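Local coordinates for protein DnaJ homolog dnj-2 (Caenorhabditis elegans, PDB 2QSA) that probably acts as an Hsp40-type co-chaperone, its J domain, the part in this crystal, being the kind that stimulates the ATPase of Hsp70 partners, at residues Y18-V23 against A66-T71. Residues are numbered along the deposited sequence; the frame is centred on the assembly and turned at random. Where two conformers were deposited one is given.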
ATOM      1  N   TYR A  18       0.656  -0.403   5.651  1.00 14.31           N
ATOM      2  CA  TYR A  18       1.156   0.496   6.733  1.00 14.72           C
ATOM      3  C   TYR A  18       2.694   0.422   6.795  1.00 15.45           C
ATOM      4  O   TYR A  18       3.359   1.457   6.911  1.00 16.42           O
ATOM      5  CB  TYR A  18       0.591   0.108   8.073  1.00 15.61           C
ATOM      6  CG  TYR A  18      -0.871   0.343   8.229  1.00 15.22           C
ATOM      7  CD1 TYR A  18      -1.372   1.625   8.570  1.00 16.62           C
ATOM      8  CD2 TYR A  18      -1.780  -0.699   8.053  1.00 14.22           C
ATOM      9  CE1 TYR A  18      -2.761   1.828   8.776  1.00 16.94           C
ATOM     10  CE2 TYR A  18      -3.178  -0.513   8.272  1.00 17.08           C
ATOM     11  CZ  TYR A  18      -3.649   0.768   8.606  1.00 17.25           C
ATOM     12  OH  TYR A  18      -5.005   0.957   8.821  1.00 17.55           O
ATOM     13  N   ASP A  19       3.252  -0.784   6.720  1.00 15.19           N
ATOM     14  CA  ASP A  19       4.724  -0.935   6.780  1.00 17.06           C
ATOM     15  C   ASP A  19       5.397  -0.302   5.574  1.00 16.05           C
ATOM     16  O   ASP A  19       6.470   0.266   5.703  1.00 15.65           O
ATOM     17  CB  ASP A  19       5.118  -2.405   6.828  1.00 16.45           C
ATOM     18  CG  ASP A  19       4.653  -3.102   8.113  1.00 22.14           C
ATOM     19  OD1 ASP A  19       4.326  -2.424   9.081  1.00 26.20           O
ATOM     20  OD2 ASP A  19       4.707  -4.358   8.139  1.00 29.85           O
ATOM     21  N   VAL A  20       4.755  -0.420   4.404  1.00 14.34           N
ATOM     22  CA  VAL A  20       5.323   0.184   3.196  1.00 15.30           C
ATOM     23  C   VAL A  20       5.610   1.687   3.362  1.00 15.77           C
ATOM     24  O   VAL A  20       6.647   2.191   2.927  1.00 14.93           O
ATOM     25  CB  VAL A  20       4.391  -0.038   1.944  1.00 15.02           C
ATOM     26  CG1 VAL A  20       4.887   0.785   0.738  1.00 14.76           C
ATOM     27  CG2 VAL A  20       4.342  -1.533   1.583  1.00 14.16           C
ATOM     28  N   LEU A  21       4.668   2.379   3.999  1.00 14.56           N
ATOM     29  CA  LEU A  21       4.822   3.800   4.266  1.00 16.50           C
ATOM     30  C   LEU A  21       5.439   4.135   5.624  1.00 16.81           C
ATOM     31  O   LEU A  21       5.569   5.315   5.962  1.00 16.37           O
ATOM     32  CB  LEU A  21       3.459   4.488   4.095  1.00 15.79           C
ATOM     33  CG  LEU A  21       2.884   4.391   2.661  1.00 17.80           C
ATOM     34  CD1 LEU A  21       1.497   5.102   2.616  1.00 19.60           C
ATOM     35  CD2 LEU A  21       3.811   5.042   1.630  1.00 16.11           C
ATOM     36  N   GLU A  22       5.843   3.112   6.374  1.00 18.52           N
ATOM     37  CA  GLU A  22       6.445   3.266   7.714  1.00 20.83           C
ATOM     38  C   GLU A  22       5.512   4.092   8.618  1.00 20.99           C
ATOM     39  O   GLU A  22       5.952   4.971   9.365  1.00 21.10           O
ATOM     40  CB  GLU A  22       7.880   3.849   7.599  1.00 20.85           C
ATOM     41  CG  GLU A  22       8.796   3.028   6.637  1.00 24.96           C
ATOM     42  CD  GLU A  22      10.148   3.712   6.234  1.00 27.43           C
ATOM     43  OE1 GLU A  22      10.279   4.961   6.236  1.00 33.66           O
ATOM     44  OE2 GLU A  22      11.080   2.964   5.847  1.00 35.40           O
ATOM     45  N   VAL A  23       4.212   3.840   8.510  1.00 19.83           N
ATOM     46  CA  VAL A  23       3.231   4.439   9.414  1.00 22.04           C
ATOM     47  C   VAL A  23       2.656   3.356  10.320  1.00 23.19           C
ATOM     48  O   VAL A  23       2.750   2.163  10.019  1.00 24.94           O
ATOM     49  CB  VAL A  23       2.082   5.176   8.691  1.00 22.24           C
ATOM     50  CG1 VAL A  23       2.610   6.385   7.946  1.00 23.67           C
ATOM     51  CG2 VAL A  23       1.379   4.268   7.770  1.00 23.29           C
ATOM     52  N   ALA A  66       2.698   4.069  -4.031  1.00 14.00           N
ATOM     53  CA  ALA A  66       1.441   4.709  -4.462  1.00 14.88           C
ATOM     54  C   ALA A  66       0.253   3.810  -4.083  1.00 13.72           C
ATOM     55  O   ALA A  66      -0.783   4.335  -3.633  1.00 15.37           O
ATOM     56  CB  ALA A  66       1.486   4.957  -5.935  1.00 15.44           C
ATOM     57  N   THR A  67       0.361   2.490  -4.280  1.00 14.11           N
ATOM     58  CA  THR A  67      -0.714   1.567  -3.874  1.00 13.11           C
ATOM     59  C   THR A  67      -0.990   1.676  -2.361  1.00 13.65           C
ATOM     60  O   THR A  67      -2.159   1.719  -1.952  1.00 13.88           O
ATOM     61  CB  THR A  67      -0.350   0.146  -4.227  1.00 13.52           C
ATOM     62  OG1 THR A  67      -0.359   0.044  -5.653  1.00 14.79           O
ATOM     63  CG2 THR A  67      -1.368  -0.823  -3.696  1.00 14.79           C
ATOM     64  N   ALA A  68       0.086   1.752  -1.552  1.00 15.10           N
ATOM     65  CA  ALA A  68      -0.107   1.845  -0.089  1.00 14.24           C
ATOM     66  C   ALA A  68      -0.861   3.126   0.229  1.00 13.26           C
ATOM     67  O   ALA A  68      -1.746   3.129   1.072  1.00 13.00           O
ATOM     68  CB  ALA A  68       1.242   1.827   0.641  1.00 16.53           C
ATOM     69  N   TYR A  69      -0.506   4.214  -0.437  1.00 13.42           N
ATOM     70  CA  TYR A  69      -1.166   5.496  -0.087  1.00 13.66           C
ATOM     71  C   TYR A  69      -2.630   5.468  -0.526  1.00 15.56           C
ATOM     72  O   TYR A  69      -3.486   5.933   0.220  1.00 14.45           O
ATOM     73  CB  TYR A  69      -0.427   6.641  -0.753  1.00 14.21           C
ATOM     74  CG  TYR A  69      -0.916   8.011  -0.361  1.00 13.75           C
ATOM     75  CD1 TYR A  69      -1.036   8.382   0.989  1.00 14.96           C
ATOM     76  CD2 TYR A  69      -1.168   8.989  -1.327  1.00 13.72           C
ATOM     77  CE1 TYR A  69      -1.435   9.675   1.391  1.00 13.97           C
ATOM     78  CE2 TYR A  69      -1.566  10.315  -0.929  1.00 15.37           C
ATOM     79  CZ  TYR A  69      -1.699  10.640   0.437  1.00 13.77           C
ATOM     80  OH  TYR A  69      -2.082  11.917   0.826  1.00 15.55           O
ATOM     81  N   GLU A  70      -2.895   4.942  -1.729  1.00 15.82           N
ATOM     82  CA  GLU A  70      -4.271   4.852  -2.232  0.60 17.54           C
ATOM     83  C   GLU A  70      -5.150   3.999  -1.330  1.00 17.61           C
ATOM     84  O   GLU A  70      -6.311   4.327  -1.107  1.00 18.09           O
ATOM     85  CB  GLU A  70      -4.272   4.342  -3.668  0.60 18.04           C
ATOM     86  CG  GLU A  70      -3.640   5.345  -4.631  0.60 17.43           C
ATOM     87  CD  GLU A  70      -3.277   4.756  -6.002  0.60 20.95           C
ATOM     88  OE1 GLU A  70      -3.565   3.554  -6.228  0.60 27.94           O
ATOM     89  OE2 GLU A  70      -2.702   5.498  -6.860  0.60 20.25           O
ATOM     90  N   THR A  71      -4.584   2.915  -0.799  1.00 15.10           N
ATOM     91  CA  THR A  71      -5.324   2.011   0.080  1.00 15.93           C
ATOM     92  C   THR A  71      -5.634   2.679   1.412  1.00 16.01           C
ATOM     93  O   THR A  71      -6.738   2.495   1.942  1.00 17.08           O
ATOM     94  CB  THR A  71      -4.471   0.769   0.333  1.00 15.98           C
ATOM     95  OG1 THR A  71      -4.240   0.128  -0.952  1.00 16.91           O
ATOM     96  CG2 THR A  71      -5.147  -0.204   1.336  1.00 15.86           C
TER
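Ala-68 meets Val-20 and Leu-21 with its single methyl group, and this apolar meeting is the heart of the contact. CB of Ala-68 lies 3.7 Å from CG of Leu-21 and 3.8 Å from CG1 of Val-20. The methyl thus touches the branch point of the leucine and one arm of the valine. CG1 of Val-20 gets there by standing anti to its backbone N (chi1 171°). The small alanine allows a close approach: CA of Val-20 and CA of Ala-68 are 6.6 Å apart.

Leu-21 also reaches round helix 52-73 to the next residue, Tyr-69. Its CD1 rests on the backbone of Tyr-69, 3.8 Å from the Tyr-69 N, and lies 4.2 Å from the Tyr-69 CB. The same methyl meets the tyrosine ring obliquely. With chi1 at -174°, the ring of Tyr-69 swings to the side of helix 30-43, where it stacks on Tyr-37.

The short helix 17-20 ends at this contact in a Schellman motif. Glu-22 has a positive phi of 54°. The N of Val-23 bonds back to the O of Tyr-18 at 3.0 Å, and the N of Glu-22 bonds to the O of Asp-19.

The contact is buried near the centre of the chain. In the J-domain fold the short first helix packs on the long antiparallel pair, here helices 30-43 and 52-73. This contact is its seat on the second of them. Leu-21 and Tyr-69 both also touch Leu-33 of helix 30-43. The ring of Tyr-18 touches Tyr-81 and Leu-85 of helix 75-86, and its OH hydrogen-bonds Asp-82.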